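Local coordinates for protein biotin transporter BioY (Lactococcus lactis subsp. cremoris, PDB 4DVE) that binds biotin within the membrane as the S component of an ECF-type ABC transporter, and probably works with the energy-coupling module to import it, at residues 44-49 / 167-172; 150-153 / 158-161; 93-96 / 102-105. One frame throughout, in Å; residues are numbered along the deposited sequence.

Contact 1: residues 44-49 / 167-172. With BTN (biotin), chain D.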
loop_
_atom_site.group_PDB
_atom_site.type_symbol
_atom_site.label_atom_id
_atom_site.label_comp_id
_atom_site.label_asym_id
_atom_site.label_seq_id
_atom_site.Cartn_x
_atom_site.Cartn_y
_atom_site.Cartn_z
ATOM N N ILE A 44 -0.021 -13.769 -16.734
ATOM C CA ILE A 44 1.178 -13.003 -16.377
ATOM C C ILE A 44 1.804 -13.597 -15.123
ATOM O O ILE A 44 1.156 -14.296 -14.353
ATOM C CB ILE A 44 0.881 -11.484 -16.259
ATOM C CG1 ILE A 44 -0.273 -11.221 -15.274
ATOM C CG2 ILE A 44 0.578 -10.914 -17.649
ATOM C CD1 ILE A 44 -0.499 -9.755 -14.943
ATOM N N PRO A 45 3.095 -13.367 -14.929
ATOM C CA PRO A 45 3.732 -13.964 -13.773
ATOM C C PRO A 45 3.628 -13.083 -12.504
ATOM O O PRO A 45 4.630 -12.877 -11.835
ATOM C CB PRO A 45 5.183 -14.112 -14.248
ATOM C CG PRO A 45 5.386 -12.932 -15.149
ATOM C CD PRO A 45 4.065 -12.723 -15.836
ATOM N N VAL A 46 2.430 -12.565 -12.213
ATOM C CA VAL A 46 2.155 -11.734 -11.037
ATOM C C VAL A 46 0.905 -12.321 -10.376
ATOM O O VAL A 46 -0.130 -12.453 -11.026
ATOM C CB VAL A 46 1.907 -10.249 -11.427
ATOM C CG1 VAL A 46 1.530 -9.381 -10.223
ATOM C CG2 VAL A 46 3.118 -9.691 -12.141
ATOM N N PRO A 47 1.002 -12.682 -9.093
ATOM C CA PRO A 47 -0.131 -13.257 -8.382
ATOM C C PRO A 47 -1.126 -12.240 -7.798
ATOM O O PRO A 47 -0.798 -11.058 -7.559
ATOM C CB PRO A 47 0.553 -14.031 -7.239
ATOM C CG PRO A 47 1.729 -13.198 -6.898
ATOM C CD PRO A 47 2.219 -12.673 -8.245
ATOM N N ILE A 48 -2.328 -12.717 -7.522
ATOM C CA ILE A 48 -3.240 -11.974 -6.669
ATOM C C ILE A 48 -2.732 -12.171 -5.225
ATOM O O ILE A 48 -2.364 -13.299 -4.817
ATOM C CB ILE A 48 -4.672 -12.494 -6.812
ATOM C CG1 ILE A 48 -5.205 -12.262 -8.252
ATOM C CG2 ILE A 48 -5.584 -11.901 -5.737
ATOM C CD1 ILE A 48 -6.502 -13.025 -8.573
ATOM N N ILE A 49 -2.712 -11.076 -4.474
ATOM C CA ILE A 49 -2.198 -11.070 -3.110
ATOM C C ILE A 49 -3.145 -10.286 -2.207
ATOM O O ILE A 49 -4.116 -9.654 -2.669
ATOM C CB ILE A 49 -0.778 -10.420 -3.038
ATOM C CG1 ILE A 49 -0.811 -8.932 -3.434
ATOM C CG2 ILE A 49 0.229 -11.151 -3.942
ATOM C CD1 ILE A 49 0.459 -8.171 -3.071
ATOM N N LEU A 167 -6.301 -6.059 -15.450
ATOM C CA LEU A 167 -7.704 -5.958 -15.082
ATOM C C LEU A 167 -8.129 -7.076 -14.125
ATOM O O LEU A 167 -9.013 -6.868 -13.282
ATOM C CB LEU A 167 -8.580 -5.963 -16.338
ATOM C CG LEU A 167 -8.471 -4.700 -17.220
ATOM C CD1 LEU A 167 -9.220 -4.852 -18.563
ATOM C CD2 LEU A 167 -8.951 -3.481 -16.447
ATOM N N VAL A 168 -7.470 -8.228 -14.220
ATOM C CA VAL A 168 -7.650 -9.332 -13.274
ATOM C C VAL A 168 -7.488 -8.915 -11.803
ATOM O O VAL A 168 -8.102 -9.542 -10.944
ATOM C CB VAL A 168 -6.691 -10.531 -13.557
ATOM C CG1 VAL A 168 -5.277 -10.295 -12.995
ATOM C CG2 VAL A 168 -7.250 -11.818 -13.006
ATOM N N PHE A 169 -6.668 -7.888 -11.534
ATOM C CA PHE A 169 -6.424 -7.415 -10.163
ATOM C C PHE A 169 -7.481 -6.465 -9.626
ATOM O O PHE A 169 -7.541 -6.260 -8.406
ATOM C CB PHE A 169 -5.044 -6.767 -10.021
ATOM C CG PHE A 169 -3.921 -7.689 -10.377
ATOM C CD1 PHE A 169 -3.837 -8.959 -9.801
ATOM C CD2 PHE A 169 -2.988 -7.320 -11.328
ATOM C CE1 PHE A 169 -2.835 -9.847 -10.183
ATOM C CE2 PHE A 169 -1.980 -8.190 -11.696
ATOM C CZ PHE A 169 -1.905 -9.464 -11.134
ATOM N N ILE A 170 -8.314 -5.914 -10.510
ATOM C CA ILE A 170 -9.208 -4.821 -10.150
ATOM C C ILE A 170 -10.294 -5.199 -9.115
ATOM O O ILE A 170 -10.499 -4.471 -8.153
ATOM C CB ILE A 170 -9.844 -4.158 -11.404
ATOM C CG1 ILE A 170 -8.767 -3.410 -12.214
ATOM C CG2 ILE A 170 -11.024 -3.228 -11.025
ATOM C CD1 ILE A 170 -8.083 -2.254 -11.498
ATOM N N PRO A 171 -10.981 -6.333 -9.306
ATOM C CA PRO A 171 -12.026 -6.705 -8.341
ATOM C C PRO A 171 -11.508 -6.885 -6.912
ATOM O O PRO A 171 -12.121 -6.366 -5.944
ATOM C CB PRO A 171 -12.575 -8.035 -8.879
ATOM C CG PRO A 171 -12.060 -8.166 -10.264
ATOM C CD PRO A 171 -10.894 -7.258 -10.451
ATOM N N GLY A 172 -10.402 -7.613 -6.792
ATOM C CA GLY A 172 -9.742 -7.828 -5.502
ATOM C C GLY A 172 -9.183 -6.512 -4.949
ATOM O O GLY A 172 -9.300 -6.239 -3.755
HETATM C C11 BTN D . 5.558 -9.258 -4.670
HETATM O O11 BTN D . 5.357 -9.743 -3.533
HETATM O O12 BTN D . 6.512 -9.658 -5.353
HETATM C C10 BTN D . 4.653 -8.148 -5.238
HETATM C C9 BTN D . 3.364 -8.681 -5.867
HETATM C C8 BTN D . 2.538 -7.523 -6.475
HETATM C C7 BTN D . 1.116 -7.981 -6.834
HETATM C C2 BTN D . 0.261 -6.862 -7.400
HETATM S S1 BTN D . -0.089 -5.618 -6.145
HETATM C C6 BTN D . -1.439 -4.978 -7.112
HETATM C C5 BTN D . -2.102 -6.170 -7.847
HETATM N N1 BTN D . -3.165 -6.735 -7.057
HETATM C C3 BTN D . -2.910 -7.977 -6.653
HETATM O O3 BTN D . -3.661 -8.680 -5.975
HETATM N N2 BTN D . -1.705 -8.333 -7.131
HETATM C C4 BTN D . -1.089 -7.312 -7.940
#
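This contact is part of the ureido end of the biotin pocket in BioY, the S component. The loop 44-49, between helix 13-33 and helix 52-80, meets Phe169, near the start of helix 170-189. The Phe169 ring carries the contact across the segments. CG lies anti to the carbonyl carbon (chi1 -59°), which brings the far end of the ring against the loop. Val46 meets it twice. Its carbonyl O lies in the ring plane, at the edge, 3.5 Å from Phe169 CZ. Its CG1 is 3.6 Å from the same Phe169 CZ and also rests on the biotin chain at C7. Ile48 CG1 packs at another part of the edge, near Phe169 CE1, and Ile44 CD1 approaches CE2 obliquely. One ring face is covered by biotin, with BTN C4 3.6 Å above the plane, over its centre. Val168 CG1 covers the opposite face. The ureido ring of biotin thus lies over the Phe169 face while the loop backbone supplies polar contacts. Asp173 and Ser99 add further hydrogen bonds to biotin, and Lys176 binds the carbonyl of Ile49. No hydrogen bond joins the two segments directly. The loop reads the ureido group by donor and acceptor: BTN N2 gives a hydrogen bond to Pro47 O at 2.9 Å, and Ile49 N gives one to BTN O3 at 3.0 Å, with an N-H...O angle of 168°.

Contact 2: residues 150-153 / 158-161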
loop_
_atom_site.group_PDB
_atom_site.type_symbol
_atom_site.label_atom_id
_atom_site.label_comp_id
_atom_site.label_asym_id
_atom_site.label_seq_id
_atom_site.Cartn_x
_atom_site.Cartn_y
_atom_site.Cartn_z
ATOM N N TRP A 150 6.117 -1.669 -15.818
ATOM C CA TRP A 150 7.338 -2.359 -15.452
ATOM C C TRP A 150 7.342 -3.786 -15.945
ATOM O O TRP A 150 8.316 -4.240 -16.545
ATOM C CB TRP A 150 7.492 -2.340 -13.955
ATOM C CG TRP A 150 8.705 -3.047 -13.451
ATOM C CD1 TRP A 150 8.927 -4.415 -13.336
ATOM C CD2 TRP A 150 9.882 -2.425 -12.881
ATOM N NE1 TRP A 150 10.160 -4.673 -12.806
ATOM C CE2 TRP A 150 10.779 -3.516 -12.493
ATOM C CE3 TRP A 150 10.273 -1.109 -12.643
ATOM C CZ2 TRP A 150 12.012 -3.272 -11.895
ATOM C CZ3 TRP A 150 11.521 -0.876 -12.043
ATOM C CH2 TRP A 150 12.371 -1.933 -11.682
ATOM N N LEU A 151 6.238 -4.484 -15.713
ATOM C CA LEU A 151 6.062 -5.834 -16.205
ATOM C C LEU A 151 6.307 -5.966 -17.712
ATOM O O LEU A 151 7.020 -6.862 -18.145
ATOM C CB LEU A 151 4.668 -6.345 -15.849
ATOM C CG LEU A 151 4.306 -7.739 -16.350
ATOM C CD1 LEU A 151 5.203 -8.829 -15.742
ATOM C CD2 LEU A 151 2.812 -7.960 -16.128
ATOM N N SER A 152 5.696 -5.079 -18.485
ATOM C CA SER A 152 5.864 -5.033 -19.930
ATOM C C SER A 152 7.350 -4.987 -20.305
ATOM O O SER A 152 7.832 -5.768 -21.130
ATOM C CB SER A 152 5.140 -3.801 -20.494
ATOM O OG SER A 152 5.291 -3.751 -21.890
ATOM N N PHE A 153 8.077 -4.084 -19.663
ATOM C CA PHE A 153 9.505 -3.945 -19.927
ATOM C C PHE A 153 10.290 -5.134 -19.417
ATOM O O PHE A 153 11.091 -5.670 -20.132
ATOM C CB PHE A 153 10.071 -2.632 -19.359
ATOM C CG PHE A 153 9.809 -1.435 -20.234
ATOM C CD1 PHE A 153 10.612 -1.181 -21.347
ATOM C CD2 PHE A 153 8.770 -0.556 -19.953
ATOM C CE1 PHE A 153 10.368 -0.080 -22.157
ATOM C CE2 PHE A 153 8.524 0.547 -20.759
ATOM C CZ PHE A 153 9.325 0.785 -21.858
ATOM N N PRO A 158 4.010 -7.233 -24.680
ATOM C CA PRO A 158 3.410 -5.984 -25.161
ATOM C C PRO A 158 2.670 -5.233 -24.054
ATOM O O PRO A 158 2.018 -5.839 -23.195
ATOM C CB PRO A 158 2.463 -6.443 -26.294
ATOM C CG PRO A 158 2.966 -7.793 -26.699
ATOM C CD PRO A 158 3.500 -8.406 -25.415
ATOM N N LEU A 159 2.826 -3.916 -24.067
ATOM C CA LEU A 159 2.239 -3.052 -23.090
ATOM C C LEU A 159 0.724 -3.233 -23.012
ATOM O O LEU A 159 0.164 -3.228 -21.920
ATOM C CB LEU A 159 2.572 -1.589 -23.409
ATOM C CG LEU A 159 2.006 -0.601 -22.367
ATOM C CD1 LEU A 159 2.455 -0.932 -20.945
ATOM C CD2 LEU A 159 2.352 0.843 -22.726
ATOM N N LEU A 160 0.070 -3.379 -24.168
ATOM C CA LEU A 160 -1.377 -3.564 -24.215
ATOM C C LEU A 160 -1.793 -4.845 -23.520
ATOM O O LEU A 160 -2.794 -4.886 -22.809
ATOM C CB LEU A 160 -1.878 -3.611 -25.660
ATOM C CG LEU A 160 -3.398 -3.672 -25.849
ATOM C CD1 LEU A 160 -4.059 -2.474 -25.179
ATOM C CD2 LEU A 160 -3.738 -3.732 -27.349
ATOM N N THR A 161 -1.014 -5.891 -23.725
ATOM C CA THR A 161 -1.258 -7.169 -23.074
ATOM C C THR A 161 -1.103 -7.093 -21.563
ATOM O O THR A 161 -1.883 -7.675 -20.822
ATOM C CB THR A 161 -0.293 -8.207 -23.656
ATOM O OG1 THR A 161 -0.580 -8.300 -25.037
ATOM C CG2 THR A 161 -0.424 -9.571 -22.998
#
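Ser152 and Leu159 meet near the end of helix 128-155, where the short helix 159-165 begins. The two helices are joined by a short turn, and the contact is small. Ser152 reaches across it, and its CB points toward the second segment. That CB packs against the leucine side chain, 4.0 Å from Leu159 CD1. It is equally near Leu159 CA. One bond further out, OG lies anti to the backbone N (chi1 -180°), and this turns the hydroxyl toward the start of the next helix. There Ser152 OG comes 3.3 Å from Leu159 N, but the angle is poor and no hydrogen bond is made. Ser152 OG also lies 3.4 Å from Leu159 CA and 3.7 Å from Pro158 C, the carbonyl carbon. Leu159 CB lies 3.8 Å from the same Ser152 OG. The hydroxyl has its polar partner elsewhere: it is hydrogen-bonded to Ile157 O in the connecting turn. The serine therefore ties its helix to the turn and meets Leu159 by van der Waals contact, without a hydrogen bond. Pro158 holds the N-cap position, right before the second helix, and its CB points away from the first segment. The contact lies at the protein surface, and both Pro158 and Leu159 are exposed. Ser152 and its neighbour Leu151 also touch Ser162 on helix 159-165. Leu151 packs further on Ile44 and Pro45 of the biotin-binding loop, while Trp150 NE1 is hydrogen-bonded to Gly97 O in the loop before helix 100-119.

Contact 3: residues 93-96 / 102-105. With BTN (biotin), chain D.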
loop_
_atom_site.group_PDB
_atom_site.type_symbol
_atom_site.label_atom_id
_atom_site.label_comp_id
_atom_site.label_asym_id
_atom_site.label_seq_id
_atom_site.Cartn_x
_atom_site.Cartn_y
_atom_site.Cartn_z
ATOM N N ALA A 93 17.421 -8.572 -5.442
ATOM C CA ALA A 93 17.280 -9.020 -6.838
ATOM C C ALA A 93 15.813 -9.222 -7.230
ATOM O O ALA A 93 15.430 -8.893 -8.345
ATOM C CB ALA A 93 18.097 -10.290 -7.097
ATOM N N SER A 94 14.978 -9.717 -6.315
ATOM C CA SER A 94 13.543 -9.886 -6.624
ATOM C C SER A 94 12.830 -8.570 -7.021
ATOM O O SER A 94 11.777 -8.614 -7.631
ATOM C CB SER A 94 12.792 -10.505 -5.444
ATOM O OG SER A 94 12.620 -9.547 -4.400
ATOM N N PHE A 95 13.395 -7.418 -6.659
ATOM C CA PHE A 95 12.820 -6.124 -7.021
ATOM C C PHE A 95 13.024 -5.757 -8.484
ATOM O O PHE A 95 12.390 -4.822 -8.974
ATOM C CB PHE A 95 13.394 -4.988 -6.149
ATOM C CG PHE A 95 12.746 -4.880 -4.790
ATOM C CD1 PHE A 95 13.048 -5.800 -3.786
ATOM C CD2 PHE A 95 11.823 -3.874 -4.526
ATOM C CE1 PHE A 95 12.438 -5.697 -2.529
ATOM C CE2 PHE A 95 11.202 -3.775 -3.287
ATOM C CZ PHE A 95 11.515 -4.685 -2.290
ATOM N N LEU A 96 13.927 -6.446 -9.169
ATOM C CA LEU A 96 14.082 -6.270 -10.607
ATOM C C LEU A 96 13.208 -7.245 -11.381
ATOM O O LEU A 96 13.256 -7.262 -12.605
ATOM C CB LEU A 96 15.550 -6.467 -11.041
ATOM C CG LEU A 96 16.534 -5.398 -10.580
ATOM C CD1 LEU A 96 17.951 -5.724 -11.062
ATOM C CD2 LEU A 96 16.074 -4.028 -11.063
ATOM N N TYR A 102 5.125 -2.745 -9.082
ATOM C CA TYR A 102 4.094 -2.597 -8.078
ATOM C C TYR A 102 4.736 -2.190 -6.741
ATOM O O TYR A 102 4.261 -1.287 -6.047
ATOM C CB TYR A 102 3.302 -3.888 -7.884
ATOM C CG TYR A 102 2.648 -4.435 -9.133
ATOM C CD1 TYR A 102 1.371 -4.002 -9.550
ATOM C CD2 TYR A 102 3.315 -5.391 -9.917
ATOM C CE1 TYR A 102 0.771 -4.539 -10.689
ATOM C CE2 TYR A 102 2.729 -5.923 -11.056
ATOM C CZ TYR A 102 1.469 -5.493 -11.453
ATOM O OH TYR A 102 0.929 -6.037 -12.613
ATOM N N ARG A 103 5.838 -2.850 -6.420
ATOM C CA ARG A 103 6.580 -2.633 -5.162
ATOM C C ARG A 103 7.183 -1.242 -5.015
ATOM O O ARG A 103 7.120 -0.645 -3.937
ATOM C CB ARG A 103 7.652 -3.713 -5.016
ATOM C CG ARG A 103 6.991 -4.986 -4.546
ATOM C CD ARG A 103 7.483 -6.228 -5.199
ATOM N NE ARG A 103 8.836 -6.519 -4.887
ATOM C CZ ARG A 103 9.446 -7.649 -5.201
ATOM N NH1 ARG A 103 10.699 -7.815 -4.818
ATOM N NH2 ARG A 103 8.817 -8.611 -5.850
ATOM N N ILE A 104 7.732 -0.719 -6.097
ATOM C CA ILE A 104 8.264 0.622 -6.105
ATOM C C ILE A 104 7.127 1.622 -5.969
ATOM O O ILE A 104 7.251 2.585 -5.226
ATOM C CB ILE A 104 9.089 0.900 -7.383
ATOM C CG1 ILE A 104 10.334 0.010 -7.397
ATOM C CG2 ILE A 104 9.499 2.362 -7.452
ATOM C CD1 ILE A 104 11.047 -0.052 -8.744
ATOM N N ALA A 105 6.007 1.377 -6.657
ATOM C CA ALA A 105 4.837 2.232 -6.532
ATOM C C ALA A 105 4.335 2.252 -5.075
ATOM O O ALA A 105 3.860 3.299 -4.595
ATOM C CB ALA A 105 3.713 1.804 -7.495
HETATM C C11 BTN D . 5.558 -9.258 -4.670
HETATM O O11 BTN D . 5.357 -9.743 -3.533
HETATM O O12 BTN D . 6.512 -9.658 -5.353
HETATM C C10 BTN D . 4.653 -8.148 -5.238
HETATM C C9 BTN D . 3.364 -8.681 -5.867
HETATM C C8 BTN D . 2.538 -7.523 -6.475
HETATM C C7 BTN D . 1.116 -7.981 -6.834
HETATM C C2 BTN D . 0.261 -6.862 -7.400
HETATM S S1 BTN D . -0.089 -5.618 -6.145
HETATM C C6 BTN D . -1.439 -4.978 -7.112
HETATM C C5 BTN D . -2.102 -6.170 -7.847
HETATM N N1 BTN D . -3.165 -6.735 -7.057
HETATM C C3 BTN D . -2.910 -7.977 -6.653
HETATM O O3 BTN D . -3.661 -8.680 -5.975
HETATM N N2 BTN D . -1.705 -8.333 -7.131
HETATM C C4 BTN D . -1.089 -7.312 -7.940
#
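Arg103 meets Ser94 and Phe95 at the carboxylate end of the biotin pocket. Hydrogen bonds come first. Arg103 NH1 donates to Ser94 OG at 2.6 Å, with an N-H...O angle of 136°. The hydroxyl lies close to the guanidinium plane. Ser94 OG is also bonded to Gly91 O, so this loop helps to position the arginine. The other amino group serves the ligand: Arg103 NH2 gives a weak hydrogen bond to BTN O12 at 2.6 Å, and it is also bonded to Ser99 OG. Arg103 NE is buried and has no hydrogen-bond partner in the model. The arginine charge probably helps to balance the biotin carboxylate.

The second kind is cation-pi. Arg103 CZ lies 4.3 Å from the centroid of the Phe95 ring, over its face. The guanidinium stands on edge there, its plane turned 79° from the ring. Arg103 NH1 comes nearest, 3.3 Å from Phe95 CD1. The chain is bent at chi2 and chi3, which carries the group between ring and carboxylate.

Apolar contacts are the third kind. Arg103 CD touches BTN C10 at 3.4 Å, and one face of the Tyr102 ring lies against biotin, with BTN C2 3.7 Å above it. A leucine in place of Arg103 would probably leave the biotin carboxylate without its cationic partner and Ser94 OG without this donor.

The 3-10 turn 93-96 packs over helix 100-119. Phe95 also touches Ala78 and Leu79 of helix 52-80, while Ile104 and Ala105 lean on helix 128-155.

How the contacts relate
Contacts 1 and 3 hold opposite ends of one biotin, and contact 2 lies outside the pocket. Contact 1 is buried: its segments meet through apolar packing, and its loop backbone binds the ligand's polar ureido end. Contact 3 is partly buried and relies on charge. Contact 2 is a surface contact with no hydrogen bond between its segments. Tyr102 links the two ligand contacts, since it packs on Val46 and Phe169. Helix 128-155 joins contact 2 to both: Leu151 CD2 is 3.9 Å from Ile44 CD1 of contact 1, and Trp150 packs on Phe95, Leu96 and Ile104 of contact 3.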